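Local coordinates for putative transcriptional regulator protein, LacI family (Rhizobium etli, PDB 3MIZ) that probably binds operator DNA as a LacI-type repressor, its periplasmic-binding-protein-like part presumably sensing a small-molecule effector, at residues A[74-79]-A[95-100]; A[135-140]-A[186-191]; A[231-236]-A[249-254]. One frame throughout, in Å; residues are numbered along the deposited sequence.

Overall arrangement
The chain folds into two lobes of the periplasmic-binding-protein type, and the three contacts sample both and the passage between them. Contact 1 pairs neighbouring parallel strands in the four-stranded sheet of one lobe. Contact 2 packs a helix on the sheet of the other lobe, with its centre about 31 Å from that of contact 1 and on the opposite side of the chain's centre. Contact 3 lies between, its centre about 18 Å from that of contact 1 and 20 Å from that of contact 2. It touches contact 1, where Tyr253 packs on Asn99 and Met79. In relatives the effector binds between the lobes, probably the region near which contact 3 lies.

Contact 1. Residues A[74-79]-A[95-100]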
# COMPACT_ATOMS: atom_id res chain seq x y z
N VAL A 74 -14.40 15.65 -12.98
CA VAL A 74 -13.89 15.12 -11.72
C VAL A 74 -14.26 13.67 -11.49
O VAL A 74 -15.38 13.24 -11.77
CB VAL A 74 -14.45 15.92 -10.50
CG1 VAL A 74 -14.15 15.16 -9.19
CG2 VAL A 74 -13.83 17.29 -10.44
N LEU A 75 -13.30 12.90 -11.00
CA LEU A 75 -13.55 11.52 -10.65
C LEU A 75 -13.48 11.55 -9.13
O LEU A 75 -12.43 11.78 -8.54
CB LEU A 75 -12.48 10.60 -11.24
CG LEU A 75 -12.59 10.55 -12.77
CD1 LEU A 75 -11.36 9.91 -13.36
CD2 LEU A 75 -13.86 9.77 -13.14
N TYR A 76 -14.63 11.37 -8.50
CA TYR A 76 -14.75 11.37 -7.05
C TYR A 76 -14.48 9.94 -6.61
O TYR A 76 -15.33 9.07 -6.79
CB TYR A 76 -16.17 11.76 -6.66
CG TYR A 76 -16.29 12.21 -5.24
CD1 TYR A 76 -15.94 13.51 -4.87
CD2 TYR A 76 -16.79 11.35 -4.26
CE1 TYR A 76 -16.08 13.95 -3.58
CE2 TYR A 76 -16.94 11.79 -2.95
CZ TYR A 76 -16.58 13.09 -2.62
OH TYR A 76 -16.73 13.55 -1.33
N VAL A 77 -13.31 9.71 -6.03
CA VAL A 77 -12.91 8.37 -5.63
C VAL A 77 -12.69 8.20 -4.13
O VAL A 77 -11.95 8.96 -3.50
CB VAL A 77 -11.60 7.97 -6.36
CG1 VAL A 77 -11.22 6.53 -6.04
CG2 VAL A 77 -11.76 8.19 -7.85
N THR A 78 -13.33 7.20 -3.55
CA THR A 78 -13.15 6.94 -2.13
C THR A 78 -12.22 5.73 -1.98
O THR A 78 -12.23 4.82 -2.82
CB THR A 78 -14.50 6.67 -1.43
OG1 THR A 78 -15.22 5.65 -2.13
CG2 THR A 78 -15.34 7.95 -1.43
N MSE A 79 -11.40 5.73 -0.93
CA MSE A 79 -10.47 4.62 -0.70
C MSE A 79 -11.22 3.32 -0.42
O MSE A 79 -10.78 2.24 -0.83
CB MSE A 79 -9.53 4.96 0.45
CG MSE A 79 -8.49 6.00 0.08
SE MSE A 79 -7.38 5.38 -1.39
CE MSE A 79 -8.22 6.31 -2.88
N THR A 95 -19.10 15.15 -13.11
CA THR A 95 -18.49 14.25 -12.14
C THR A 95 -19.00 12.82 -12.19
O THR A 95 -20.18 12.57 -12.41
CB THR A 95 -18.74 14.79 -10.72
OG1 THR A 95 -18.16 16.09 -10.59
CG2 THR A 95 -18.14 13.86 -9.67
N VAL A 96 -18.09 11.87 -11.98
CA VAL A 96 -18.44 10.46 -11.93
C VAL A 96 -17.83 9.94 -10.62
O VAL A 96 -16.67 10.20 -10.32
CB VAL A 96 -17.87 9.66 -13.12
CG1 VAL A 96 -18.08 8.17 -12.90
CG2 VAL A 96 -18.57 10.08 -14.41
N MSE A 97 -18.64 9.24 -9.83
CA MSE A 97 -18.16 8.69 -8.56
C MSE A 97 -17.65 7.27 -8.76
O MSE A 97 -18.26 6.47 -9.46
CB MSE A 97 -19.30 8.71 -7.53
CG MSE A 97 -19.75 10.13 -7.17
SE MSE A 97 -21.30 10.16 -5.99
CE MSE A 97 -20.44 9.56 -4.39
N ILE A 98 -16.51 6.95 -8.14
CA ILE A 98 -15.93 5.62 -8.25
C ILE A 98 -15.63 5.03 -6.87
O ILE A 98 -14.93 5.64 -6.06
CB ILE A 98 -14.62 5.64 -9.06
CG1 ILE A 98 -14.87 6.27 -10.44
CG2 ILE A 98 -14.09 4.21 -9.22
CD1 ILE A 98 -13.58 6.68 -11.19
N ASN A 99 -16.18 3.84 -6.64
CA ASN A 99 -16.02 3.08 -5.39
C ASN A 99 -16.93 3.63 -4.30
O ASN A 99 -16.75 3.36 -3.11
CB ASN A 99 -14.57 3.13 -4.89
CG ASN A 99 -14.22 1.95 -4.00
OD1 ASN A 99 -13.29 2.01 -3.19
ND2 ASN A 99 -14.97 0.87 -4.14
N CYS A 100 -17.92 4.42 -4.72
CA CYS A 100 -18.85 5.02 -3.80
C CYS A 100 -20.15 5.34 -4.53
O CYS A 100 -20.21 5.32 -5.76
CB CYS A 100 -18.25 6.29 -3.19
SG CYS A 100 -17.64 7.52 -4.39
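Strand 95-97 runs parallel to strand 73-78 at the border of the four-stranded parallel sheet in one lobe of this periplasmic-binding-protein-like fold. The short axes lie 4.7 Å apart and diverge by 20°. Backbone hydrogen bonds set the register: Val96 N gives to Val74 O, Tyr76 N to Val96 O, and Ile98 N to Tyr76 O. This last bond is the shortest, 2.8 Å from Ile98 N to Tyr76 O, and nearly straight at 171°. A fourth bond, from Thr78 N to Ile98 O, is weak.

Apolar side chains pack on both faces. On one, Leu75 and Ile98 cross obliquely, with Leu75 CD2 3.7 Å from Ile98 CD1, while Val77 lies alongside Ile98 and turns CG2 to its CB; Ile32 and Ile36 of helix 30-42 cover them. On the other, Met97, a selenomethionine, runs beside Tyr76, its CG 4.0 Å from Tyr76 CB.

Thr78 OG1 sits between backbone N and carbonyl carbon (chi1 52°), bonds to Tyr80 O, and lies 3.3 Å from Cys100 CB, while CG2 packs on Cys100 SG. An alanine here removes OG1 and CG2, and with them the bond to Tyr80 O and the packing on Cys100, which would probably leave the chain beyond the strand less firmly held.

Cys100 adds a sulfur-aromatic contact: SG lies in the plane of the Tyr76 ring, at its edge, 3.9 Å from Tyr76 CD2.

Contact 2. Residues A[135-140]-A[186-191]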
# COMPACT_ATOMS: atom_id res chain seq x y z
N GLY A 135 -15.46 -20.59 9.19
CA GLY A 135 -15.21 -19.46 10.06
C GLY A 135 -15.14 -18.19 9.23
O GLY A 135 -14.82 -18.23 8.05
N TYR A 136 -15.44 -17.06 9.85
CA TYR A 136 -15.39 -15.78 9.16
C TYR A 136 -14.92 -14.73 10.17
O TYR A 136 -15.56 -14.51 11.19
CB TYR A 136 -16.78 -15.39 8.63
CG TYR A 136 -16.77 -14.17 7.75
CD1 TYR A 136 -16.63 -14.28 6.36
CD2 TYR A 136 -16.83 -12.89 8.30
CE1 TYR A 136 -16.52 -13.14 5.55
CE2 TYR A 136 -16.73 -11.74 7.50
CZ TYR A 136 -16.57 -11.88 6.13
OH TYR A 136 -16.42 -10.75 5.35
N ILE A 137 -13.78 -14.11 9.90
CA ILE A 137 -13.26 -13.08 10.78
C ILE A 137 -13.52 -11.75 10.09
O ILE A 137 -12.97 -11.45 9.01
CB ILE A 137 -11.77 -13.30 11.09
CG1 ILE A 137 -11.58 -14.70 11.69
CG2 ILE A 137 -11.29 -12.28 12.09
CD1 ILE A 137 -10.15 -14.99 12.13
N ARG A 138 -14.40 -10.97 10.71
CA ARG A 138 -14.87 -9.69 10.21
C ARG A 138 -13.93 -8.50 10.11
O ARG A 138 -13.16 -8.20 11.03
CB ARG A 138 -16.09 -9.24 11.03
CG ARG A 138 -17.23 -10.24 11.05
CD ARG A 138 -18.26 -9.86 12.11
NE ARG A 138 -18.85 -8.55 11.84
CZ ARG A 138 -19.73 -7.95 12.64
NH1 ARG A 138 -20.10 -8.55 13.77
NH2 ARG A 138 -20.25 -6.78 12.31
N LEU A 139 -14.05 -7.80 8.99
CA LEU A 139 -13.29 -6.58 8.74
C LEU A 139 -14.04 -5.51 9.54
O LEU A 139 -15.20 -5.73 9.94
CB LEU A 139 -13.34 -6.25 7.24
CG LEU A 139 -12.69 -4.96 6.73
CD1 LEU A 139 -11.19 -5.00 6.96
CD2 LEU A 139 -12.99 -4.81 5.25
N ASN A 140 -13.39 -4.38 9.78
CA ASN A 140 -13.97 -3.27 10.54
C ASN A 140 -15.45 -3.05 10.19
O ASN A 140 -15.78 -2.70 9.07
CB ASN A 140 -13.20 -1.98 10.24
CG ASN A 140 -13.45 -0.89 11.28
OD1 ASN A 140 -14.54 -0.80 11.84
ND2 ASN A 140 -12.44 -0.07 11.53
N ALA A 186 -5.25 -13.03 17.54
CA ALA A 186 -5.84 -13.56 18.76
C ALA A 186 -7.21 -14.18 18.51
O ALA A 186 -7.54 -15.22 19.09
CB ALA A 186 -5.95 -12.47 19.83
N ALA A 187 -8.00 -13.56 17.64
CA ALA A 187 -9.32 -14.07 17.33
C ALA A 187 -9.23 -15.38 16.54
O ALA A 187 -9.97 -16.32 16.81
CB ALA A 187 -10.11 -13.04 16.53
N ALA A 188 -8.31 -15.43 15.58
CA ALA A 188 -8.13 -16.63 14.75
C ALA A 188 -7.59 -17.78 15.59
O ALA A 188 -7.91 -18.94 15.35
CB ALA A 188 -7.17 -16.33 13.61
N THR A 189 -6.76 -17.45 16.56
CA THR A 189 -6.18 -18.47 17.42
C THR A 189 -7.28 -19.12 18.27
O THR A 189 -7.36 -20.34 18.37
CB THR A 189 -5.10 -17.88 18.33
OG1 THR A 189 -3.98 -17.49 17.51
CG2 THR A 189 -4.62 -18.90 19.36
N GLU A 190 -8.13 -18.29 18.86
CA GLU A 190 -9.24 -18.79 19.68
C GLU A 190 -10.15 -19.67 18.84
O GLU A 190 -10.57 -20.75 19.27
CB GLU A 190 -10.03 -17.61 20.25
CG GLU A 190 -11.16 -17.99 21.20
CD GLU A 190 -10.69 -18.83 22.38
OE1 GLU A 190 -9.66 -18.47 23.00
OE2 GLU A 190 -11.35 -19.84 22.70
N MSE A 191 -10.44 -19.20 17.62
CA MSE A 191 -11.31 -19.91 16.69
C MSE A 191 -10.76 -21.28 16.30
O MSE A 191 -11.51 -22.26 16.19
CB MSE A 191 -11.50 -19.06 15.44
CG MSE A 191 -12.45 -19.63 14.41
SE MSE A 191 -12.60 -18.45 12.87
CE MSE A 191 -13.64 -17.03 13.70
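Helix 184-192 lies almost antiparallel to strand 134-138, an interior strand of the sheet in the second lobe, with 162° between the short axes and 9.7 Å at their closest approach. Ile137 carries the strand's side of this helix-on-sheet packing. Its CB points toward the helix, and CG1 stands anti to the carbonyl carbon. CG1 meets the end of Met191, a selenomethionine, at 3.7 Å from Met191 CE. With chi2 at -176° the chain then runs straight on, bringing CD1 to 3.6 Å from Ala188 CB, so the tip of Ile137 rests on the small side chain nearly one helical turn before Met191.

Met191 slides past Ile137 in the opposite direction. It is extended as far as SE and bends only at chi3 (-73°), which lays CE beside CG1. The selenium itself sits 4.0 Å from Gly135 CA, and a CB at Gly135 would collide with it. Met208 and Ile212 of helix 206-217 also pack on Ile137.

No hydrogen bond joins the two segments. Helix and strand are held here by apolar contact alone, so their fit depends on the shapes of Ile137, Ala188 and Met191.

Contact 3. Residues A[231-236]-A[249-254]; sequences GFDDFR and AALPYY
Ala249 CB stands over the centre of one face of the Phe232 ring, 3.8 Å from the centroid and 9° off the ring normal: a CH-pi contact with the methyl set against the face. Leu251 approaches the same ring at its edge, where CD2 lies in plane, 3.9 Å from Phe232 CE1, and the two side chains cross at about a right angle. Asp233 instead runs alongside Leu251, pointing the same way, so that Asp233 OD1 comes within 3.3 Å of Leu251 CD1.

The backbones form a single bridge. Asp233 N donates to Ala249 O over 2.7 Å, nearly along the C=O axis, and Leu251 N to Asp233 O from well above the carbonyl plane. This ties the loop after strand 228-230 to strand 248-250 and the residues that follow, where the chain passes between the lobes of the periplasmic-binding-protein fold. An inverse gamma turn centred on Pro252 leads into helix 253-268.

One water donates to both Asp233 O and Leu251 O. Asp234 CB packs 3.5 Å from Ala250 CB, while the Asp234 carboxylate turns to charge: OD1 pairs with Arg287, and OD2 forms a salt bridge with Arg236 NH1.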
# COMPACT_ATOMS: atom_id res chain seq x y z
N GLY A 231 -9.32 -15.08 1.11
CA GLY A 231 -9.34 -13.69 1.53
C GLY A 231 -10.29 -12.87 0.69
O GLY A 231 -11.27 -13.39 0.17
N PHE A 232 -10.02 -11.57 0.58
CA PHE A 232 -10.84 -10.68 -0.23
C PHE A 232 -10.05 -9.42 -0.58
O PHE A 232 -9.35 -8.87 0.28
CB PHE A 232 -12.12 -10.30 0.52
CG PHE A 232 -13.27 -9.95 -0.38
CD1 PHE A 232 -13.20 -8.85 -1.24
CD2 PHE A 232 -14.42 -10.74 -0.38
CE1 PHE A 232 -14.27 -8.54 -2.08
CE2 PHE A 232 -15.50 -10.43 -1.22
CZ PHE A 232 -15.42 -9.33 -2.08
N ASP A 233 -10.16 -9.00 -1.84
CA ASP A 233 -9.54 -7.80 -2.42
C ASP A 233 -8.52 -8.07 -3.53
O ASP A 233 -8.43 -7.32 -4.50
CB ASP A 233 -8.79 -6.97 -1.37
CG ASP A 233 -9.69 -6.33 -0.34
OD1 ASP A 233 -10.93 -6.46 -0.41
OD2 ASP A 233 -9.12 -5.67 0.56
N ASP A 234 -7.76 -9.14 -3.35
CA ASP A 234 -6.62 -9.52 -4.19
C ASP A 234 -5.61 -8.39 -4.11
O ASP A 234 -5.22 -7.79 -5.11
CB ASP A 234 -6.96 -9.79 -5.66
CG ASP A 234 -5.79 -10.48 -6.40
OD1 ASP A 234 -5.03 -11.24 -5.73
OD2 ASP A 234 -5.61 -10.28 -7.62
N PHE A 235 -5.23 -8.08 -2.87
CA PHE A 235 -4.24 -7.06 -2.57
C PHE A 235 -2.93 -7.78 -2.88
O PHE A 235 -2.43 -8.54 -2.05
CB PHE A 235 -4.34 -6.68 -1.09
CG PHE A 235 -3.32 -5.66 -0.63
CD1 PHE A 235 -2.84 -4.68 -1.49
CD2 PHE A 235 -2.87 -5.67 0.69
CE1 PHE A 235 -1.93 -3.71 -1.05
CE2 PHE A 235 -1.97 -4.70 1.15
CZ PHE A 235 -1.50 -3.72 0.27
N ARG A 236 -2.39 -7.55 -4.08
CA ARG A 236 -1.17 -8.20 -4.55
C ARG A 236 -0.01 -8.31 -3.56
O ARG A 236 0.61 -9.36 -3.45
CB ARG A 236 -0.66 -7.51 -5.83
CG ARG A 236 -1.70 -7.27 -6.91
CD ARG A 236 -2.45 -5.95 -6.67
NE ARG A 236 -2.98 -5.40 -7.92
CZ ARG A 236 -3.98 -5.93 -8.61
NH1 ARG A 236 -4.58 -7.04 -8.18
NH2 ARG A 236 -4.39 -5.36 -9.73
N ALA A 249 -11.09 -12.92 -3.77
CA ALA A 249 -12.04 -12.28 -4.67
C ALA A 249 -11.38 -10.94 -4.98
O ALA A 249 -11.09 -10.15 -4.08
CB ALA A 249 -13.38 -12.06 -3.96
N ALA A 250 -11.12 -10.69 -6.26
CA ALA A 250 -10.45 -9.46 -6.64
C ALA A 250 -11.38 -8.28 -6.80
O ALA A 250 -12.34 -8.33 -7.56
CB ALA A 250 -9.68 -9.68 -7.93
N LEU A 251 -11.08 -7.20 -6.08
CA LEU A 251 -11.88 -6.00 -6.23
C LEU A 251 -11.38 -5.48 -7.57
O LEU A 251 -10.17 -5.38 -7.78
CB LEU A 251 -11.57 -5.00 -5.11
CG LEU A 251 -12.20 -5.24 -3.73
CD1 LEU A 251 -11.60 -4.26 -2.73
CD2 LEU A 251 -13.71 -5.07 -3.81
N PRO A 252 -12.29 -5.18 -8.51
CA PRO A 252 -11.94 -4.69 -9.84
C PRO A 252 -11.53 -3.21 -9.87
O PRO A 252 -12.02 -2.43 -10.68
CB PRO A 252 -13.22 -4.95 -10.64
CG PRO A 252 -14.28 -4.64 -9.63
CD PRO A 252 -13.76 -5.33 -8.37
N TYR A 253 -10.60 -2.85 -8.99
CA TYR A 253 -10.13 -1.47 -8.90
C TYR A 253 -9.60 -0.90 -10.20
O TYR A 253 -10.01 0.18 -10.62
CB TYR A 253 -9.07 -1.33 -7.81
CG TYR A 253 -9.66 -1.26 -6.42
CD1 TYR A 253 -10.94 -0.74 -6.22
CD2 TYR A 253 -8.94 -1.68 -5.30
CE1 TYR A 253 -11.49 -0.64 -4.95
CE2 TYR A 253 -9.49 -1.57 -4.01
CZ TYR A 253 -10.76 -1.04 -3.85
OH TYR A 253 -11.31 -0.90 -2.60
N TYR A 254 -8.67 -1.61 -10.83
CA TYR A 254 -8.09 -1.14 -12.08
C TYR A 254 -9.19 -0.87 -13.11
O TYR A 254 -9.21 0.19 -13.75
CB TYR A 254 -7.10 -2.18 -12.62
CG TYR A 254 -6.42 -1.76 -13.90
CD1 TYR A 254 -5.44 -0.76 -13.89
CD2 TYR A 254 -6.77 -2.33 -15.12
CE1 TYR A 254 -4.84 -0.33 -15.08
CE2 TYR A 254 -6.18 -1.91 -16.31
CZ TYR A 254 -5.21 -0.92 -16.28
OH TYR A 254 -4.65 -0.49 -17.46
O HOH W 1 -7.85 -6.24 -6.91